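Local atomic coordinates of C alpha-dehydrogenase (Sphingobium sp. SYK-6, PDB entry 4YAG), a protein that binds NADH and probably works as an NAD-dependent alcohol dehydrogenase of the short-chain dehydrogenase/reductase family, acting in the bacterial breakdown of lignin aryl ethers. Residues P99-Y110 against N201-L212. Numbering follows the deposited sequence.
Sequences PFKDATYQDWDY and NRPERFRAGSGL. With NAI (1,4-dihydronicotinamide adenine dinucleotide), chain C.
The Tyr110 ring carries the aliphatic part of Arg202 on one face, CG standing 3.6 Å from the ring centroid in a CH-pi contact, while Tyr110 CD2 in turn lies over one face of the Arg202 guanidinium, the two planes 36° apart. Phe206 is sandwiched between Tyr110 CA and, on the opposite face, Arg205 CG; Pro203 CD sits at its edge, in plane. Here the start of helix 105-133 in a Rossmann-type SDR fold, opened by a capping box of Thr104 and Asp107, receives the irregular loop that follows helix 198-201, whose Asn201 lines the NADH pocket.

Asp107 shows how one carboxylate can organise such a loop. Both terminal nitrogens of Arg202 converge on Asp107 OD1 in a salt bridge, NH2 at 3.0 Å, with the guanidinium almost perpendicular to the carboxylate; Ser210 OG donates to the syn lone pair of the same oxygen at 2.7 Å. OD2 accepts Gly211 N on its syn side and Thr104 N on its anti side. An alanine here would remove all these acceptors and is likely to leave Arg202 without one of its acidic partners, its NE still paired with Glu216, and Ser210 OG and Gly211 N without their acceptor.

Bent at chi2 (-83°), Gln106 folds its amide over the turn from Arg207 to Ser210. Its NE2 spends both hydrogens on loop carbonyls, reaching Arg205 O at 2.9 Å and, nearly straight at 167° and within the amide plane, Ala208 O at 2.8 Å.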
ATOM      1  N   PRO A  99     -10.957  -3.018  16.017  1.00 14.88           N
ATOM      2  CA  PRO A  99     -10.461  -1.901  16.826  1.00 14.52           C
ATOM      3  C   PRO A  99      -8.950  -1.738  16.643  1.00 14.65           C
ATOM      4  O   PRO A  99      -8.188  -2.696  16.781  1.00 15.14           O
ATOM      5  CB  PRO A  99     -10.820  -2.328  18.247  1.00 14.51           C
ATOM      6  CG  PRO A  99     -11.991  -3.238  18.076  1.00 18.71           C
ATOM      7  CD  PRO A  99     -11.697  -3.996  16.821  1.00 15.67           C
ATOM      8  N   PHE A 100      -8.493  -0.525  16.330  1.00 12.36           N
ATOM      9  CA  PHE A 100      -7.121  -0.364  15.858  1.00 12.93           C
ATOM     10  C   PHE A 100      -6.106  -0.790  16.916  1.00 14.60           C
ATOM     11  O   PHE A 100      -5.077  -1.372  16.601  1.00 14.81           O
ATOM     12  CB  PHE A 100      -6.844   1.088  15.457  1.00 13.63           C
ATOM     13  CG  PHE A 100      -5.461   1.307  14.907  1.00 14.39           C
ATOM     14  CD1 PHE A 100      -5.186   1.062  13.594  1.00 17.81           C
ATOM     15  CD2 PHE A 100      -4.432   1.738  15.718  1.00 15.50           C
ATOM     16  CE1 PHE A 100      -3.913   1.249  13.080  1.00 27.05           C
ATOM     17  CE2 PHE A 100      -3.166   1.924  15.218  1.00 15.70           C
ATOM     18  CZ  PHE A 100      -2.899   1.678  13.905  1.00 20.69           C
ATOM     19  N   LYS A 101      -6.395  -0.497  18.176  1.00 14.68           N
ATOM     20  CA  LYS A 101      -5.450  -0.820  19.239  1.00 16.54           C
ATOM     21  C   LYS A 101      -5.361  -2.324  19.498  1.00 16.39           C
ATOM     22  O   LYS A 101      -4.453  -2.781  20.201  1.00 19.78           O
ATOM     23  CB  LYS A 101      -5.811  -0.069  20.511  1.00 16.73           C
ATOM     24  CG  LYS A 101      -5.802   1.444  20.347  1.00 15.79           C
ATOM     25  CD  LYS A 101      -6.005   2.165  21.664  1.00 17.93           C
ATOM     26  CE  LYS A 101      -7.346   1.878  22.297  1.00 18.61           C
ATOM     27  NZ  LYS A 101      -8.499   2.392  21.487  1.00 21.11           N
ATOM     28  N   ASP A 102      -6.293  -3.081  18.943  1.00 16.29           N
ATOM     29  CA  ASP A 102      -6.315  -4.541  19.121  1.00 20.23           C
ATOM     30  C   ASP A 102      -5.502  -5.223  18.009  1.00 16.87           C
ATOM     31  O   ASP A 102      -5.056  -6.355  18.165  1.00 16.96           O
ATOM     32  CB  ASP A 102      -7.740  -5.096  19.068  1.00 21.42           C
ATOM     33  CG  ASP A 102      -8.557  -4.801  20.315  1.00 28.26           C
ATOM     34  OD1 ASP A 102      -7.982  -4.352  21.317  1.00 28.67           O
ATOM     35  OD2 ASP A 102      -9.782  -5.041  20.274  1.00 36.15           O
ATOM     36  N   ALA A 103      -5.336  -4.559  16.872  1.00 15.94           N
ATOM     37  CA  ALA A 103      -4.638  -5.188  15.747  1.00 14.01           C
ATOM     38  C   ALA A 103      -3.170  -5.439  16.091  1.00 16.90           C
ATOM     39  O   ALA A 103      -2.495  -4.605  16.694  1.00 18.36           O
ATOM     40  CB  ALA A 103      -4.745  -4.331  14.488  1.00 17.07           C
ATOM     41  N   THR A 104      -2.685  -6.614  15.706  1.00 14.33           N
ATOM     42  CA  THR A 104      -1.296  -6.994  15.927  1.00 12.36           C
ATOM     43  C   THR A 104      -0.563  -7.086  14.599  1.00 13.04           C
ATOM     44  O   THR A 104      -1.156  -6.924  13.535  1.00 12.18           O
ATOM     45  CB  THR A 104      -1.233  -8.335  16.586  1.00 13.66           C
ATOM     46  OG1 THR A 104      -1.764  -9.306  15.669  1.00 15.33           O
ATOM     47  CG2 THR A 104      -2.001  -8.338  17.873  1.00 14.39           C
ATOM     48  N   TYR A 105       0.738  -7.356  14.658  1.00 13.34           N
ATOM     49  CA  TYR A 105       1.521  -7.541  13.459  1.00 11.41           C
ATOM     50  C   TYR A 105       0.922  -8.647  12.580  1.00 12.01           C
ATOM     51  O   TYR A 105       0.943  -8.540  11.371  1.00 11.81           O
ATOM     52  CB  TYR A 105       2.965  -7.883  13.815  1.00 12.93           C
ATOM     53  CG  TYR A 105       3.881  -6.699  14.112  1.00 11.27           C
ATOM     54  CD1 TYR A 105       3.946  -5.605  13.265  1.00 11.42           C
ATOM     55  CD2 TYR A 105       4.707  -6.713  15.233  1.00 13.77           C
ATOM     56  CE1 TYR A 105       4.817  -4.527  13.526  1.00 13.29           C
ATOM     57  CE2 TYR A 105       5.571  -5.649  15.498  1.00 14.37           C
ATOM     58  CZ  TYR A 105       5.629  -4.583  14.637  1.00 14.52           C
ATOM     59  OH  TYR A 105       6.501  -3.529  14.888  1.00 15.68           O
ATOM     60  N   GLN A 106       0.367  -9.685  13.191  1.00 11.28           N
ATOM     61  CA  GLN A 106      -0.238 -10.755  12.403  1.00 10.80           C
ATOM     62  C   GLN A 106      -1.400 -10.223  11.577  1.00 13.44           C
ATOM     63  O   GLN A 106      -1.595 -10.653  10.443  1.00 13.37           O
ATOM     64  CB  GLN A 106      -0.714 -11.914  13.278  1.00 12.65           C
ATOM     65  CG  GLN A 106       0.380 -12.873  13.723  1.00 15.41           C
ATOM     66  CD  GLN A 106       0.684 -13.920  12.667  1.00 18.30           C
ATOM     67  OE1 GLN A 106       1.207 -13.594  11.602  1.00 17.74           O
ATOM     68  NE2 GLN A 106       0.309 -15.181  12.936  1.00 19.97           N
ATOM     69  N   ASP A 107      -2.181  -9.316  12.153  1.00 12.26           N
ATOM     70  CA  ASP A 107      -3.292  -8.722  11.438  1.00 11.52           C
ATOM     71  C   ASP A 107      -2.831  -7.831  10.281  1.00 11.77           C
ATOM     72  O   ASP A 107      -3.385  -7.879   9.176  1.00 11.51           O
ATOM     73  CB  ASP A 107      -4.189  -7.974  12.421  1.00 13.46           C
ATOM     74  CG  ASP A 107      -4.751  -8.893  13.479  1.00 13.68           C
ATOM     75  OD1 ASP A 107      -5.236  -9.985  13.099  1.00 14.32           O
ATOM     76  OD2 ASP A 107      -4.694  -8.576  14.692  1.00 15.47           O
ATOM     77  N   TRP A 108      -1.791  -7.031  10.497  1.00 10.31           N
ATOM     78  CA  TRP A 108      -1.196  -6.251   9.408  1.00 10.49           C
ATOM     79  C   TRP A 108      -0.664  -7.155   8.303  1.00  9.77           C
ATOM     80  O   TRP A 108      -0.937  -6.944   7.130  1.00 10.68           O
ATOM     81  CB  TRP A 108      -0.054  -5.384   9.936  1.00 10.70           C
ATOM     82  CG  TRP A 108      -0.530  -4.045  10.434  1.00 11.13           C
ATOM     83  CD1 TRP A 108      -0.609  -3.626  11.723  1.00 16.94           C
ATOM     84  CD2 TRP A 108      -1.005  -2.971   9.628  1.00 10.68           C
ATOM     85  NE1 TRP A 108      -1.101  -2.339  11.767  1.00 19.00           N
ATOM     86  CE2 TRP A 108      -1.351  -1.920  10.488  1.00 18.85           C
ATOM     87  CE3 TRP A 108      -1.155  -2.791   8.254  1.00 11.43           C
ATOM     88  CZ2 TRP A 108      -1.861  -0.714  10.012  1.00 17.54           C
ATOM     89  CZ3 TRP A 108      -1.660  -1.610   7.792  1.00 14.81           C
ATOM     90  CH2 TRP A 108      -2.002  -0.586   8.665  1.00 15.75           C
ATOM     91  N   ASP A 109       0.079  -8.175   8.695  1.00 10.80           N
ATOM     92  CA  ASP A 109       0.670  -9.071   7.720  1.00  9.77           C
ATOM     93  C   ASP A 109      -0.397  -9.799   6.913  1.00 10.13           C
ATOM     94  O   ASP A 109      -0.275  -9.932   5.710  1.00 11.98           O
ATOM     95  CB  ASP A 109       1.620 -10.038   8.405  1.00 11.81           C
ATOM     96  CG  ASP A 109       2.896  -9.359   8.897  1.00 12.07           C
ATOM     97  OD1 ASP A 109       3.206  -8.242   8.425  1.00 13.51           O
ATOM     98  OD2 ASP A 109       3.598  -9.961   9.730  1.00 14.02           O
ATOM     99  N   TYR A 110      -1.437 -10.258   7.590  1.00 10.41           N
ATOM    100  CA  TYR A 110      -2.575 -10.892   6.919  1.00 11.82           C
ATOM    101  C   TYR A 110      -3.251  -9.959   5.937  1.00 10.93           C
ATOM    102  O   TYR A 110      -3.458 -10.282   4.765  1.00  9.76           O
ATOM    103  CB  TYR A 110      -3.566 -11.287   7.992  1.00 11.88           C
ATOM    104  CG  TYR A 110      -4.972 -11.675   7.561  1.00 12.56           C
ATOM    105  CD1 TYR A 110      -5.199 -12.543   6.511  1.00 12.78           C
ATOM    106  CD2 TYR A 110      -6.067 -11.201   8.266  1.00 11.35           C
ATOM    107  CE1 TYR A 110      -6.479 -12.903   6.168  1.00 11.65           C
ATOM    108  CE2 TYR A 110      -7.342 -11.567   7.938  1.00 13.65           C
ATOM    109  CZ  TYR A 110      -7.548 -12.419   6.892  1.00 13.58           C
ATOM    110  OH  TYR A 110      -8.843 -12.794   6.594  1.00 15.16           O
ATOM    111  N   ASN A 201     -11.631 -17.461   6.222  1.00 13.51           N
ATOM    112  CA  ASN A 201     -10.786 -17.422   5.037  1.00 12.92           C
ATOM    113  C   ASN A 201      -9.349 -17.051   5.371  1.00 13.76           C
ATOM    114  O   ASN A 201      -8.471 -17.194   4.530  1.00 14.82           O
ATOM    115  CB  ASN A 201     -11.329 -16.431   3.998  1.00 12.20           C
ATOM    116  CG  ASN A 201     -12.735 -16.779   3.557  1.00 15.29           C
ATOM    117  OD1 ASN A 201     -13.166 -17.920   3.722  1.00 14.82           O
ATOM    118  ND2 ASN A 201     -13.454 -15.805   2.975  1.00 15.08           N
ATOM    119  N   ARG A 202      -9.119 -16.585   6.592  1.00 15.18           N
ATOM    120  CA  ARG A 202      -7.772 -16.197   7.013  1.00 14.63           C
ATOM    121  C   ARG A 202      -6.846 -17.409   6.935  1.00 14.15           C
ATOM    122  O   ARG A 202      -7.142 -18.445   7.531  1.00 16.50           O
ATOM    123  CB  ARG A 202      -7.808 -15.698   8.456  1.00 15.94           C
ATOM    124  CG  ARG A 202      -6.461 -15.233   8.997  1.00 14.83           C
ATOM    125  CD  ARG A 202      -6.526 -14.884  10.486  1.00 18.92           C
ATOM    126  NE  ARG A 202      -7.148 -13.589  10.759  1.00 15.89           N
ATOM    127  CZ  ARG A 202      -6.525 -12.498  11.225  1.00 15.66           C
ATOM    128  NH1 ARG A 202      -5.218 -12.481  11.471  1.00 15.78           N
ATOM    129  NH2 ARG A 202      -7.228 -11.394  11.435  1.00 14.67           N
ATOM    130  N   PRO A 203      -5.730 -17.298   6.191  1.00 15.14           N
ATOM    131  CA  PRO A 203      -4.849 -18.470   6.153  1.00 15.41           C
ATOM    132  C   PRO A 203      -4.325 -18.853   7.531  1.00 16.48           C
ATOM    133  O   PRO A 203      -4.162 -18.009   8.412  1.00 17.33           O
ATOM    134  CB  PRO A 203      -3.709 -18.026   5.237  1.00 17.59           C
ATOM    135  CG  PRO A 203      -4.323 -16.970   4.346  1.00 16.20           C
ATOM    136  CD  PRO A 203      -5.309 -16.252   5.241  1.00 13.56           C
ATOM    137  N   GLU A 204      -4.076 -20.143   7.715  1.00 18.83           N
ATOM    138  CA  GLU A 204      -3.700 -20.669   9.019  1.00 17.65           C
ATOM    139  C   GLU A 204      -2.538 -19.920   9.669  1.00 19.00           C
ATOM    140  O   GLU A 204      -2.529 -19.684  10.878  1.00 20.46           O
ATOM    141  CB  GLU A 204      -3.357 -22.161   8.897  1.00 22.02           C
ATOM    142  CG  GLU A 204      -3.021 -22.833  10.231  1.00 30.06           C
ATOM    143  CD  GLU A 204      -4.203 -22.864  11.185  1.00 41.56           C
ATOM    144  OE1 GLU A 204      -5.361 -22.935  10.707  1.00 37.08           O
ATOM    145  OE2 GLU A 204      -3.972 -22.809  12.415  1.00 51.06           O
ATOM    146  N   ARG A 205      -1.555 -19.530   8.871  1.00 18.91           N
ATOM    147  CA  ARG A 205      -0.333 -18.973   9.438  1.00 17.69           C
ATOM    148  C   ARG A 205      -0.550 -17.597  10.057  1.00 17.26           C
ATOM    149  O   ARG A 205       0.302 -17.121  10.816  1.00 17.90           O
ATOM    150  CB  ARG A 205       0.767 -18.897   8.386  1.00 15.16           C
ATOM    151  CG  ARG A 205       0.512 -17.903   7.294  1.00 13.64           C
ATOM    152  CD  ARG A 205       1.545 -18.096   6.205  1.00 15.26           C
ATOM    153  NE  ARG A 205       1.537 -17.058   5.182  1.00 16.16           N
ATOM    154  CZ  ARG A 205       0.661 -16.987   4.179  1.00 16.53           C
ATOM    155  NH1 ARG A 205      -0.316 -17.886   4.073  1.00 15.67           N
ATOM    156  NH2 ARG A 205       0.767 -16.031   3.274  1.00 15.53           N
ATOM    157  N   PHE A 206      -1.675 -16.947   9.735  1.00 17.88           N
ATOM    158  CA  PHE A 206      -1.968 -15.628  10.301  1.00 16.77           C
ATOM    159  C   PHE A 206      -2.908 -15.663  11.519  1.00 17.23           C
ATOM    160  O   PHE A 206      -3.269 -14.607  12.051  1.00 15.32           O
ATOM    161  CB  PHE A 206      -2.581 -14.713   9.239  1.00 15.77           C
ATOM    162  CG  PHE A 206      -1.663 -14.412   8.083  1.00 15.31           C
ATOM    163  CD1 PHE A 206      -0.482 -13.727   8.281  1.00 14.41           C
ATOM    164  CD2 PHE A 206      -1.991 -14.814   6.797  1.00 13.85           C
ATOM    165  CE1 PHE A 206       0.348 -13.448   7.245  1.00 14.79           C
ATOM    166  CE2 PHE A 206      -1.155 -14.535   5.748  1.00 16.03           C
ATOM    167  CZ  PHE A 206       0.016 -13.853   5.970  1.00 14.91           C
ATOM    168  N   ARG A 207      -3.315 -16.848  11.952  1.00 19.00           N
ATOM    169  CA  ARG A 207      -4.309 -16.978  13.033  1.00 16.48           C
ATOM    170  C   ARG A 207      -3.736 -16.770  14.419  1.00 19.11           C
ATOM    171  O   ARG A 207      -4.294 -16.004  15.229  1.00 22.26           O
ATOM    172  CB  ARG A 207      -5.005 -18.348  12.962  1.00 19.10           C
ATOM    173  CG  ARG A 207      -5.846 -18.488  11.730  1.00 20.62           C
ATOM    174  CD  ARG A 207      -6.521 -19.845  11.551  1.00 22.91           C
ATOM    175  NE  ARG A 207      -7.351 -19.702  10.361  1.00 29.04           N
ATOM    176  CZ  ARG A 207      -8.652 -19.960  10.290  1.00 42.25           C
ATOM    177  NH1 ARG A 207      -9.309 -20.470  11.330  1.00 42.51           N
ATOM    178  NH2 ARG A 207      -9.291 -19.729   9.150  1.00 33.49           N
ATOM    179  N   ALA A 208      -2.630 -17.450  14.712  1.00 19.98           N
ATOM    180  CA  ALA A 208      -2.031 -17.365  16.046  1.00 19.20           C
ATOM    181  C   ALA A 208      -1.522 -15.958  16.288  1.00 20.82           C
ATOM    182  O   ALA A 208      -0.765 -15.428  15.491  1.00 24.59           O
ATOM    183  CB  ALA A 208      -0.900 -18.353  16.186  1.00 25.14           C
ATOM    184  N   GLY A 209      -1.935 -15.337  17.379  1.00 20.75           N
ATOM    185  CA  GLY A 209      -1.429 -14.007  17.678  1.00 22.59           C
ATOM    186  C   GLY A 209      -2.202 -12.876  17.046  1.00 23.23           C
ATOM    187  O   GLY A 209      -1.823 -11.719  17.190  1.00 19.60           O
ATOM    188  N   SER A 210      -3.278 -13.193  16.335  1.00 18.35           N
ATOM    189  CA  SER A 210      -4.211 -12.167  15.880  1.00 16.90           C
ATOM    190  C   SER A 210      -4.886 -11.525  17.082  1.00 16.49           C
ATOM    191  O   SER A 210      -5.123 -12.179  18.109  1.00 18.48           O
ATOM    192  CB  SER A 210      -5.274 -12.778  14.970  1.00 18.62           C
ATOM    193  OG  SER A 210      -6.300 -11.847  14.670  1.00 18.07           O
ATOM    194  N   GLY A 211      -5.195 -10.242  16.967  1.00 19.35           N
ATOM    195  CA  GLY A 211      -5.968  -9.588  18.000  1.00 18.69           C
ATOM    196  C   GLY A 211      -7.433  -9.381  17.661  1.00 19.75           C
ATOM    197  O   GLY A 211      -8.146  -8.748  18.427  1.00 23.06           O
ATOM    198  N   LEU A 212      -7.882  -9.925  16.531  1.00 19.15           N
ATOM    199  CA  LEU A 212      -9.190  -9.573  15.979  1.00 17.51           C
ATOM    200  C   LEU A 212     -10.147 -10.763  15.846  1.00 20.47           C
ATOM    201  O   LEU A 212     -11.140 -10.680  15.134  1.00 21.31           O
ATOM    202  CB  LEU A 212      -9.004  -8.924  14.600  1.00 21.68           C
ATOM    203  CG  LEU A 212      -8.211  -7.623  14.640  1.00 21.37           C
ATOM    204  CD1 LEU A 212      -7.982  -7.072  13.249  1.00 26.81           C
ATOM    205  CD2 LEU A 212      -8.899  -6.587  15.532  1.00 25.09           C
TER
HETATM  206  PA  NAI C 500     -16.437 -12.966  -0.961  1.00 12.26           P
HETATM  207  O1A NAI C 500     -15.869 -13.448   0.344  1.00 13.07           O
HETATM  208  O2A NAI C 500     -17.876 -13.335  -1.262  1.00 12.85           O
HETATM  209  O5B NAI C 500     -15.537 -13.447  -2.158  1.00 12.03           O
HETATM  210  C5B NAI C 500     -14.148 -13.490  -2.005  1.00 11.14           C
HETATM  211  C4B NAI C 500     -13.677 -14.860  -2.293  1.00 10.90           C
HETATM  212  O4B NAI C 500     -12.218 -14.754  -2.238  1.00 10.80           O
HETATM  213  C3B NAI C 500     -14.101 -15.909  -1.365  1.00 10.83           C
HETATM  214  O3B NAI C 500     -14.683 -17.040  -2.045  1.00 13.10           O
HETATM  215  C2B NAI C 500     -12.904 -16.252  -0.623  1.00 11.93           C
HETATM  216  O2B NAI C 500     -12.872 -17.612  -0.165  1.00 14.03           O
HETATM  217  C1B NAI C 500     -11.797 -15.919  -1.519  1.00 10.04           C
HETATM  218  N9A NAI C 500     -10.550 -15.679  -0.841  1.00 10.64           N
HETATM  219  C8A NAI C 500     -10.331 -14.983   0.329  1.00 12.31           C
HETATM  220  N7A NAI C 500      -9.034 -15.032   0.661  1.00 12.13           N
HETATM  221  C5A NAI C 500      -8.362 -15.751  -0.294  1.00 10.98           C
HETATM  222  C6A NAI C 500      -7.040 -16.144  -0.509  1.00 10.46           C
HETATM  223  N6A NAI C 500      -6.059 -15.835   0.443  1.00 10.89           N
HETATM  224  N1A NAI C 500      -6.717 -16.877  -1.605  1.00  9.69           N
HETATM  225  C2A NAI C 500      -7.675 -17.231  -2.494  1.00 10.71           C
HETATM  226  N3A NAI C 500      -8.961 -16.883  -2.335  1.00  9.74           N
HETATM  227  C4A NAI C 500      -9.329 -16.159  -1.254  1.00 10.25           C
HETATM  228  O3  NAI C 500     -16.307 -11.388  -0.864  1.00 11.66           O
HETATM  229  PN  NAI C 500     -16.331 -10.249  -2.004  1.00 11.74           P
HETATM  230  O1N NAI C 500     -16.903 -10.747  -3.325  1.00 11.47           O
HETATM  231  O2N NAI C 500     -17.108  -9.112  -1.387  1.00 13.42           O
HETATM  232  O5D NAI C 500     -14.778  -9.870  -2.174  1.00 10.97           O
HETATM  233  C5D NAI C 500     -14.177  -9.679  -3.457  1.00  9.61           C
HETATM  234  C4D NAI C 500     -13.348  -8.447  -3.444  1.00 11.22           C
HETATM  235  O4D NAI C 500     -14.254  -7.283  -3.414  1.00 11.28           O
HETATM  236  C3D NAI C 500     -12.464  -8.316  -2.282  1.00 10.66           C
HETATM  237  O3D NAI C 500     -11.156  -7.905  -2.731  1.00 11.52           O
HETATM  238  C2D NAI C 500     -13.068  -7.284  -1.443  1.00 11.62           C
HETATM  239  O2D NAI C 500     -12.078  -6.611  -0.655  1.00 12.45           O
HETATM  240  C1D NAI C 500     -13.685  -6.378  -2.394  1.00  9.62           C
HETATM  241  N1N NAI C 500     -14.731  -5.515  -1.987  1.00 11.56           N
HETATM  242  C2N NAI C 500     -15.981  -5.953  -1.618  1.00 11.72           C
HETATM  243  C3N NAI C 500     -16.954  -5.032  -1.265  1.00 13.40           C
HETATM  244  C7N NAI C 500     -18.318  -5.479  -0.864  1.00 14.73           C
HETATM  245  O7N NAI C 500     -19.166  -4.685  -0.403  1.00 15.48           O
HETATM  246  N7N NAI C 500     -18.664  -6.876  -1.115  1.00 14.12           N
HETATM  247  C4N NAI C 500     -16.704  -3.670  -1.283  1.00 15.07           C
HETATM  248  C5N NAI C 500     -15.461  -3.244  -1.709  1.00 14.07           C
HETATM  249  C6N NAI C 500     -14.498  -4.152  -2.066  1.00 13.89           C